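Local structure of nucleoside-diphosphate sugar epimerase (SulA family) (Corynebacterium glutamicum, 3OH8) at residues Tyr349-Ala352 with Ala356-Ser359. The protein is probably an NAD(P)-dependent epimerase acting on nucleoside-diphosphate sugars, although its substrate is not established. Numbering follows the deposited sequence.
Sequences YYRA and AQIS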
ATOM      1  N   TYR A 349       7.116   2.735  -6.425  1.00  9.02           N
ATOM      2  CA  TYR A 349       7.049   4.194  -6.509  1.00 12.69           C
ATOM      3  C   TYR A 349       7.998   4.846  -5.511  1.00 15.34           C
ATOM      4  O   TYR A 349       8.754   5.764  -5.844  1.00 13.71           O
ATOM      5  CB  TYR A 349       5.615   4.689  -6.265  1.00  7.75           C
ATOM      6  CG  TYR A 349       4.796   4.747  -7.549  1.00 10.67           C
ATOM      7  CD1 TYR A 349       4.947   5.801  -8.442  1.00 13.62           C
ATOM      8  CD2 TYR A 349       3.859   3.757  -7.848  1.00  9.89           C
ATOM      9  CE1 TYR A 349       4.191   5.861  -9.626  1.00 15.94           C
ATOM     10  CE2 TYR A 349       3.108   3.807  -9.018  1.00 18.26           C
ATOM     11  CZ  TYR A 349       3.286   4.855  -9.905  1.00 19.05           C
ATOM     12  OH  TYR A 349       2.535   4.903 -11.066  1.00 19.98           O
ATOM     13  N   TYR A 350       7.928   4.366  -4.274  1.00 17.59           N
ATOM     14  CA  TYR A 350       8.720   4.913  -3.177  1.00 13.48           C
ATOM     15  C   TYR A 350      10.195   4.790  -3.530  1.00 15.98           C
ATOM     16  O   TYR A 350      10.937   5.773  -3.474  1.00 17.40           O
ATOM     17  CB  TYR A 350       8.361   4.154  -1.896  1.00 11.47           C
ATOM     18  CG  TYR A 350       8.840   4.755  -0.593  1.00 12.81           C
ATOM     19  CD1 TYR A 350      10.165   5.110  -0.409  1.00 13.34           C
ATOM     20  CD2 TYR A 350       7.960   4.917   0.479  1.00 17.28           C
ATOM     21  CE1 TYR A 350      10.605   5.641   0.814  1.00 18.08           C
ATOM     22  CE2 TYR A 350       8.383   5.441   1.692  1.00 14.74           C
ATOM     23  CZ  TYR A 350       9.709   5.799   1.853  1.00 14.18           C
ATOM     24  OH  TYR A 350      10.123   6.319   3.062  1.00 14.12           O
ATOM     25  N   ARG A 351      10.612   3.596  -3.945  1.00 14.50           N
ATOM     26  CA  ARG A 351      11.980   3.413  -4.396  1.00 13.82           C
ATOM     27  C   ARG A 351      12.353   4.368  -5.530  1.00 16.90           C
ATOM     28  O   ARG A 351      13.436   4.963  -5.515  1.00 14.51           O
ATOM     29  CB  ARG A 351      12.238   1.964  -4.838  1.00 17.30           C
ATOM     30  CG  ARG A 351      13.691   1.747  -5.209  1.00 16.64           C
ATOM     31  CD  ARG A 351      14.032   0.326  -5.644  1.00 16.54           C
ATOM     32  NE  ARG A 351      15.452   0.288  -5.979  1.00 18.99           N
ATOM     33  CZ  ARG A 351      16.226  -0.787  -5.917  1.00 17.03           C
ATOM     34  NH1 ARG A 351      15.726  -1.961  -5.556  1.00 17.26           N
ATOM     35  NH2 ARG A 351      17.517  -0.670  -6.207  1.00 20.18           N
ATOM     36  N   ALA A 352      11.476   4.496  -6.527  1.00 14.53           N
ATOM     37  CA  ALA A 352      11.770   5.382  -7.661  1.00 13.95           C
ATOM     38  C   ALA A 352      12.024   6.813  -7.181  1.00 15.04           C
ATOM     39  O   ALA A 352      12.907   7.511  -7.682  1.00 15.58           O
ATOM     40  CB  ALA A 352      10.622   5.354  -8.672  1.00 14.87           C
ATOM     41  N   ALA A 356      18.199   7.145  -7.272  1.00 19.76           N
ATOM     42  CA  ALA A 356      18.612   7.719  -8.545  1.00 22.45           C
ATOM     43  C   ALA A 356      18.995   6.660  -9.591  1.00 25.52           C
ATOM     44  O   ALA A 356      19.217   7.004 -10.741  1.00 26.19           O
ATOM     45  CB  ALA A 356      19.753   8.702  -8.342  1.00 25.63           C
ATOM     46  N   GLN A 357      19.067   5.385  -9.201  1.00 18.13           N
ATOM     47  CA  GLN A 357      19.338   4.310 -10.165  1.00 24.38           C
ATOM     48  C   GLN A 357      18.145   4.055 -11.076  1.00 27.62           C
ATOM     49  O   GLN A 357      18.271   3.440 -12.141  1.00 29.66           O
ATOM     50  CB  GLN A 357      19.646   2.996  -9.454  1.00 27.27           C
ATOM     51  CG  GLN A 357      20.977   2.926  -8.751  1.00 30.93           C
ATOM     52  CD  GLN A 357      21.130   1.626  -7.975  1.00 35.67           C
ATOM     53  OE1 GLN A 357      20.394   1.370  -7.019  1.00 30.72           O
ATOM     54  NE2 GLN A 357      22.085   0.801  -8.385  1.00 38.45           N
ATOM     55  N   ILE A 358      16.980   4.508 -10.640  1.00 21.26           N
ATOM     56  CA  ILE A 358      15.737   4.223 -11.348  1.00 17.84           C
ATOM     57  C   ILE A 358      15.422   5.303 -12.371  1.00 20.51           C
ATOM     58  O   ILE A 358      15.147   6.450 -12.018  1.00 19.77           O
ATOM     59  CB  ILE A 358      14.562   4.060 -10.360  1.00 18.90           C
ATOM     60  CG1 ILE A 358      14.841   2.858  -9.453  1.00 28.87           C
ATOM     61  CG2 ILE A 358      13.237   3.878 -11.103  1.00 17.63           C
ATOM     62  CD1 ILE A 358      13.756   2.569  -8.480  1.00 37.86           C
ATOM     63  N   SER A 359      15.473   4.942 -13.647  1.00 17.25           N
ATOM     64  CA  SER A 359      15.060   5.880 -14.679  1.00 20.98           C
ATOM     65  C   SER A 359      14.622   5.129 -15.926  1.00 19.99           C
ATOM     66  O   SER A 359      14.969   3.953 -16.104  1.00 16.15           O
ATOM     67  CB  SER A 359      16.179   6.879 -15.003  1.00 29.28           C
ATOM     68  OG  SER A 359      17.145   6.314 -15.855  1.00 33.29           O
TER
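Arg351 and Ala352, in the last turns of helix 342-354, pack on Ile358 in the loop that turns the chain back into strand 360-364. This is the helix-to-strand half of a beta-alpha-beta crossover in the Rossmann-like domain of the NAD-dependent epimerase/dehydratase family: the helix joins strands 336-341 and 360-364, which run parallel to strand 298-308 between them. Ahead of the contact, the Tyr349 side chain touches Ile250, Ala252 and Ile302 of the sheet, while Tyr350 meets Phe135 edge-to-face. Arg351 then brings its long aliphatic part to the loop. With CG anti to the backbone N (chi1 -176°) and the chain extended as far as NE, its methylenes cross the Ile358 side chain at about a right angle, and CD1 of Ile358 touches them, 3.4 Å from CG and 3.6 Å from CD of Arg351. An arginine suits this place because its stem can bury a methyl while its charged end goes on to polar partners: NH1 is hydrogen-bonded to His425, and NE forms a salt bridge with OD2 of Asp355, whose OD1 accepts a hydrogen bond from the backbone N of Gln357 and so ties the arginine to the start of the loop. At Ala352 a small residue lets the loop come close, with its CA 5.5 Å from the CA of Ile358. The branched isoleucine uses both arms here. Its CG1 lies anti to its own carbonyl carbon (chi1 -63°), and the extended arm beyond carries CD1 to the helix backbone, 3.5 Å from the CA of Ala352. Arg298 of strand 298-308 bridges the two segments, its NH1 hydrogen-bonded to the carbonyl oxygens of both Ala352 and Ile358. The other branch of the isoleucine completes the apolar contact, its CG2 methyl lying 3.9 Å from CB of Ala352.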